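Local coordinates for protein putative glycosyl hydrolase (Bacteroides thetaiotaomicron VPI-5482, PDB 3K11) that is a putative glycosyl hydrolase of family 88, probably cleaving glycosidic bonds by hydrolysis, its substrate not established, at residues Trp264-Gly269 with Thr329-Tyr334; Tyr323-Ala328 with Glu372-Gly377. One frame throughout, in Å; residues are numbered along the deposited sequence.

Helix 326-342 takes part in both contacts, meeting another helix with its early turns and a loop with its N-terminal end. Interaction 1 sets it beside helix 265-281 in the buried interior; interaction 2 secures its first turn to the loop 372-377, the two contacts being centred about 10 Å apart. Arg266 joins them. Its NH1 lies 2.8 Å from Cys375 O and its NH2 3.0 Å from Val376 O, both probable hydrogen bonds, while Ala265 CB packs 3.4 Å from Ala328 CB. At the partly exposed margin of interaction 2, O1 of an ethanediol, probably from the crystallisation liquor, hydrogen-bonds Glu372 OE1.

Interaction 1: Trp264-Gly269 with Thr329-Tyr334; sequences WARANG and TAIYVY
Gly269 and Ile331 bring the two helices to their nearest backbone approach, with CA atoms 5.5 Å apart. The axes of 265-269 and 329-334 run in nearly the same direction, 26° apart, and come within 8.8 Å. A glycine suits this spot, since a CB on Gly269 would point at the partner helix and collide with Ile331 CD1. Ile331 instead uses both branches: CD1 reaches toward Arg266, 4.1 Å from its CG, and with CG1 anti to the carbonyl carbon (chi1 -64°), CG2 falls anti to the backbone N and lies 3.3 Å from Gly269 O.

Tyr332 reaches across the interface. Its CE1 rests 3.5 Å from Gly269 CA, at an oblique approach to the ring, while Asn268 C lies at the ring edge. The hydroxyl donates a weak hydrogen bond to Ala265 O, at 2.7 Å, an oxygen that also receives Gly269 N within its own helix. Asn268 CB packs against the same hydroxyl; its ND2 bonds Tyr248 O and, from above the carbonyl plane, the N-cap carbonyl Trp264 O, which also takes Asn268 N. OD1 bonds His299 NE2.

Helix 400-416 packs on Ile331 through Pro402, strand 247-253 meets Ala267 and Asn268, and Trp313 stands edge-to-face with Tyr332, near-parallel helix packing consistent with the (alpha/alpha)6 barrel expected of the six-hairpin clan.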
loop_
_atom_site.group_PDB
_atom_site.type_symbol
_atom_site.label_atom_id
_atom_site.label_comp_id
_atom_site.label_asym_id
_atom_site.label_seq_id
_atom_site.Cartn_x
_atom_site.Cartn_y
_atom_site.Cartn_z
ATOM N N TRP A 264 -6.269 1.678 -13.633
ATOM C CA TRP A 264 -7.700 1.884 -13.502
ATOM C C TRP A 264 -8.434 0.552 -13.570
ATOM O O TRP A 264 -8.202 -0.264 -14.473
ATOM C CB TRP A 264 -8.188 2.869 -14.575
ATOM C CG TRP A 264 -9.637 3.164 -14.526
ATOM C CD1 TRP A 264 -10.369 3.440 -13.422
ATOM C CD2 TRP A 264 -10.543 3.186 -15.633
ATOM N NE1 TRP A 264 -11.664 3.658 -13.762
ATOM C CE2 TRP A 264 -11.814 3.495 -15.117
ATOM C CE3 TRP A 264 -10.387 3.042 -16.999
ATOM C CZ2 TRP A 264 -12.938 3.638 -15.921
ATOM C CZ3 TRP A 264 -11.520 3.136 -17.802
ATOM C CH2 TRP A 264 -12.773 3.438 -17.248
ATOM N N ALA A 265 -9.285 0.301 -12.589
ATOM C CA ALA A 265 -9.954 -1.021 -12.451
ATOM C C ALA A 265 -10.805 -1.439 -13.607
ATOM O O ALA A 265 -10.651 -2.578 -14.092
ATOM C CB ALA A 265 -10.758 -1.103 -11.096
ATOM N N ARG A 266 -11.669 -0.566 -14.136
ATOM C CA ARG A 266 -12.506 -1.048 -15.228
ATOM C C ARG A 266 -11.675 -1.448 -16.440
ATOM O O ARG A 266 -11.893 -2.511 -16.979
ATOM C CB ARG A 266 -13.586 -0.062 -15.623
ATOM C CG ARG A 266 -14.388 -0.605 -16.820
ATOM C CD ARG A 266 -15.774 -0.042 -16.975
ATOM N NE ARG A 266 -15.781 1.374 -17.282
ATOM C CZ ARG A 266 -16.432 2.299 -16.585
ATOM N NH1 ARG A 266 -17.151 1.999 -15.514
ATOM N NH2 ARG A 266 -16.395 3.562 -17.020
ATOM N N ALA A 267 -10.700 -0.647 -16.837
ATOM C CA ALA A 267 -9.895 -0.973 -18.021
ATOM C C ALA A 267 -9.053 -2.209 -17.738
ATOM O O ALA A 267 -8.802 -3.001 -18.634
ATOM C CB ALA A 267 -9.020 0.229 -18.465
ATOM N N ASN A 268 -8.615 -2.409 -16.487
ATOM C CA ASN A 268 -7.957 -3.659 -16.148
ATOM C C ASN A 268 -8.921 -4.810 -16.290
ATOM O O ASN A 268 -8.557 -5.873 -16.799
ATOM C CB ASN A 268 -7.339 -3.601 -14.744
ATOM C CG ASN A 268 -5.885 -3.174 -14.806
ATOM O OD1 ASN A 268 -4.987 -4.043 -14.868
ATOM N ND2 ASN A 268 -5.635 -1.842 -14.901
ATOM N N GLY A 269 -10.201 -4.573 -15.980
ATOM C CA GLY A 269 -11.237 -5.561 -16.271
ATOM C C GLY A 269 -11.340 -5.830 -17.764
ATOM O O GLY A 269 -11.389 -6.978 -18.191
ATOM N N THR A 329 -15.403 -4.753 -10.519
ATOM C CA THR A 329 -15.584 -5.886 -9.633
ATOM C C THR A 329 -16.368 -6.979 -10.312
ATOM O O THR A 329 -15.963 -8.164 -10.286
ATOM C CB THR A 329 -16.260 -5.456 -8.310
ATOM O OG1 THR A 329 -15.418 -4.502 -7.639
ATOM C CG2 THR A 329 -16.506 -6.662 -7.401
ATOM N N ALA A 330 -17.451 -6.594 -10.986
ATOM C CA ALA A 330 -18.270 -7.575 -11.707
ATOM C C ALA A 330 -17.483 -8.266 -12.836
ATOM O O ALA A 330 -17.602 -9.485 -13.044
ATOM C CB ALA A 330 -19.558 -6.901 -12.289
ATOM N N ILE A 331 -16.770 -7.473 -13.619
ATOM C CA ILE A 331 -15.919 -8.008 -14.676
ATOM C C ILE A 331 -14.932 -9.055 -14.097
ATOM O O ILE A 331 -14.817 -10.164 -14.661
ATOM C CB ILE A 331 -15.121 -6.935 -15.440
ATOM C CG1 ILE A 331 -16.042 -5.952 -16.202
ATOM C CG2 ILE A 331 -14.133 -7.617 -16.422
ATOM C CD1 ILE A 331 -15.328 -4.594 -16.594
ATOM N N TYR A 332 -14.250 -8.736 -13.006
ATOM C CA TYR A 332 -13.321 -9.685 -12.413
ATOM C C TYR A 332 -14.006 -10.951 -11.974
ATOM O O TYR A 332 -13.470 -12.059 -12.149
ATOM C CB TYR A 332 -12.565 -9.113 -11.240
ATOM C CG TYR A 332 -11.770 -7.859 -11.589
ATOM C CD1 TYR A 332 -11.067 -7.751 -12.784
ATOM C CD2 TYR A 332 -11.668 -6.821 -10.697
ATOM C CE1 TYR A 332 -10.330 -6.604 -13.079
ATOM C CE2 TYR A 332 -10.924 -5.662 -10.990
ATOM C CZ TYR A 332 -10.279 -5.564 -12.185
ATOM O OH TYR A 332 -9.569 -4.416 -12.509
ATOM N N VAL A 333 -15.165 -10.809 -11.363
ATOM C CA VAL A 333 -15.934 -12.014 -10.939
ATOM C C VAL A 333 -16.227 -12.904 -12.160
ATOM O O VAL A 333 -16.065 -14.119 -12.090
ATOM C CB VAL A 333 -17.245 -11.627 -10.209
ATOM C CG1 VAL A 333 -18.177 -12.846 -9.980
ATOM C CG2 VAL A 333 -16.907 -10.941 -8.836
ATOM N N TYR A 334 -16.694 -12.304 -13.246
ATOM C CA TYR A 334 -16.946 -13.077 -14.454
ATOM C C TYR A 334 -15.662 -13.777 -14.880
ATOM O O TYR A 334 -15.668 -14.967 -15.189
ATOM C CB TYR A 334 -17.463 -12.247 -15.640
ATOM C CG TYR A 334 -17.306 -13.047 -16.920
ATOM C CD1 TYR A 334 -18.171 -14.098 -17.216
ATOM C CD2 TYR A 334 -16.254 -12.814 -17.804
ATOM C CE1 TYR A 334 -17.985 -14.860 -18.348
ATOM C CE2 TYR A 334 -16.049 -13.614 -18.944
ATOM C CZ TYR A 334 -16.933 -14.622 -19.201
ATOM O OH TYR A 334 -16.795 -15.409 -20.322
#

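Interaction 2: Tyr323-Ala328 with Glu372-Gly377; sequences YLETSA and EGTCVG. With EDO (1,2-ethanediol), chain T.
Cys375 CB sits at the edge of the Tyr323 ring, near its plane and 3.3 Å from the hydroxyl OH. The carboxylate of Glu325 is a second flat group: Ser327 N meets OE2 from above its plane, Ser327 OG uses the syn lone pair of OE2 at 2.6 Å, and Cys375 N arrives on the anti side at 2.9 Å, nearly straight (165°). Three donors thus grip one oxygen, while OE1 takes Ala328 N on its syn side. The chain bends at chi2 (-83°), which places CD near Cys375 N. An alanine at Glu325 would probably leave Cys375 N, Ser327 OG and the amides of Ser327 and Ala328 without this acceptor and hold the loop less firmly at Cys375, the Thr326 bonds remaining.

Those bonds run from N to Gly373 O at 3.0 Å and from OG1 to Glu372 O at 2.7 Å, in the carbonyl plane on a lone pair. Gly373 has positive phi, and a CB there would clash with Thr326 OG1. Thr374 CG2 packs on Ser327 CB. Arg266 NH1 also bonds Ser327 OG. Ethanediol O1 donates to Glu372 OE1 at 2.8 Å. Glu325 occupies the N-cap of helix 326-342, its carboxylate capping the first-turn amides while also binding the crossing loop.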
loop_
_atom_site.group_PDB
_atom_site.type_symbol
_atom_site.label_atom_id
_atom_site.label_comp_id
_atom_site.label_asym_id
_atom_site.label_seq_id
_atom_site.Cartn_x
_atom_site.Cartn_y
_atom_site.Cartn_z
ATOM N N TYR A 323 -11.894 4.800 -4.290
ATOM C CA TYR A 323 -13.193 4.172 -4.020
ATOM C C TYR A 323 -13.358 2.786 -4.580
ATOM O O TYR A 323 -12.746 2.445 -5.586
ATOM C CB TYR A 323 -14.338 5.080 -4.464
ATOM C CG TYR A 323 -14.580 5.333 -5.910
ATOM C CD1 TYR A 323 -15.309 4.433 -6.671
ATOM C CD2 TYR A 323 -14.220 6.533 -6.507
ATOM C CE1 TYR A 323 -15.621 4.699 -7.967
ATOM C CE2 TYR A 323 -14.510 6.788 -7.843
ATOM C CZ TYR A 323 -15.227 5.878 -8.563
ATOM O OH TYR A 323 -15.597 6.147 -9.868
ATOM N N LEU A 324 -14.244 2.005 -3.944
ATOM C CA LEU A 324 -14.575 0.666 -4.396
ATOM C C LEU A 324 -15.563 0.786 -5.552
ATOM O O LEU A 324 -16.629 1.382 -5.403
ATOM C CB LEU A 324 -15.188 -0.136 -3.259
ATOM C CG LEU A 324 -14.258 -0.356 -2.042
ATOM C CD1 LEU A 324 -14.964 -1.112 -0.873
ATOM C CD2 LEU A 324 -12.950 -1.075 -2.488
ATOM N N GLU A 325 -15.259 0.149 -6.662
ATOM C CA GLU A 325 -16.047 0.315 -7.910
ATOM C C GLU A 325 -16.671 -0.974 -8.401
ATOM O O GLU A 325 -16.029 -2.027 -8.482
ATOM C CB GLU A 325 -15.124 0.950 -8.947
ATOM C CG GLU A 325 -15.837 1.654 -10.106
ATOM C CD GLU A 325 -16.263 0.686 -11.203
ATOM O OE1 GLU A 325 -15.421 -0.206 -11.511
ATOM O OE2 GLU A 325 -17.375 0.843 -11.789
ATOM N N THR A 326 -17.937 -0.870 -8.742
ATOM C CA THR A 326 -18.760 -2.040 -8.989
ATOM C C THR A 326 -18.524 -2.699 -10.333
ATOM O O THR A 326 -18.483 -3.935 -10.410
ATOM C CB THR A 326 -20.238 -1.641 -8.868
ATOM O OG1 THR A 326 -20.487 -1.123 -7.547
ATOM C CG2 THR A 326 -21.183 -2.864 -9.165
ATOM N N SER A 327 -18.445 -1.905 -11.415
ATOM C CA SER A 327 -18.372 -2.534 -12.737
ATOM C C SER A 327 -17.098 -3.380 -12.899
ATOM O O SER A 327 -17.151 -4.508 -13.368
ATOM C CB SER A 327 -18.507 -1.539 -13.884
ATOM O OG SER A 327 -17.468 -0.576 -13.925
ATOM N N ALA A 328 -15.967 -2.864 -12.467
ATOM C CA ALA A 328 -14.732 -3.621 -12.531
ATOM C C ALA A 328 -14.827 -4.879 -11.707
ATOM O O ALA A 328 -14.385 -5.951 -12.122
ATOM C CB ALA A 328 -13.562 -2.783 -12.022
ATOM N N GLU A 372 -25.640 -0.017 -8.577
ATOM C CA GLU A 372 -25.026 1.145 -7.912
ATOM C C GLU A 372 -23.509 1.048 -7.823
ATOM O O GLU A 372 -22.936 -0.041 -7.833
ATOM C CB GLU A 372 -25.596 1.309 -6.498
ATOM C CG GLU A 372 -27.135 1.476 -6.484
ATOM C CD GLU A 372 -27.741 1.806 -5.111
ATOM O OE1 GLU A 372 -27.030 1.837 -4.062
ATOM O OE2 GLU A 372 -28.970 2.096 -5.097
ATOM N N GLY A 373 -22.868 2.207 -7.659
ATOM C CA GLY A 373 -21.420 2.271 -7.475
ATOM C C GLY A 373 -20.566 2.095 -8.731
ATOM O O GLY A 373 -19.358 1.808 -8.601
ATOM N N THR A 374 -21.147 2.318 -9.910
ATOM C CA THR A 374 -20.423 2.198 -11.168
ATOM C C THR A 374 -19.846 3.543 -11.602
ATOM O O THR A 374 -20.571 4.524 -11.708
ATOM C CB THR A 374 -21.310 1.711 -12.291
ATOM O OG1 THR A 374 -21.795 0.397 -11.969
ATOM C CG2 THR A 374 -20.554 1.665 -13.630
ATOM N N CYS A 375 -18.548 3.545 -11.902
ATOM C CA CYS A 375 -17.813 4.696 -12.437
ATOM C C CYS A 375 -18.374 5.077 -13.822
ATOM O O CYS A 375 -18.585 4.225 -14.681
ATOM C CB CYS A 375 -16.314 4.325 -12.576
ATOM S SG CYS A 375 -15.300 5.609 -13.305
ATOM N N VAL A 376 -18.637 6.356 -14.022
ATOM C CA VAL A 376 -19.163 6.837 -15.302
ATOM C C VAL A 376 -18.106 6.772 -16.424
ATOM O O VAL A 376 -16.959 6.414 -16.190
ATOM C CB VAL A 376 -19.710 8.287 -15.165
ATOM C CG1 VAL A 376 -20.911 8.306 -14.173
ATOM C CG2 VAL A 376 -18.565 9.261 -14.802
ATOM N N GLY A 377 -18.496 7.113 -17.650
ATOM C CA GLY A 377 -17.549 7.083 -18.771
ATOM C C GLY A 377 -16.329 7.890 -18.368
ATOM O O GLY A 377 -16.477 8.978 -17.809
HETATM C C1 EDO T . -27.997 -1.523 -3.367
HETATM O O1 EDO T . -26.850 -0.749 -2.913
HETATM C C2 EDO T . -29.152 -1.478 -2.365
HETATM O O2 EDO T . -29.793 -0.173 -2.344
#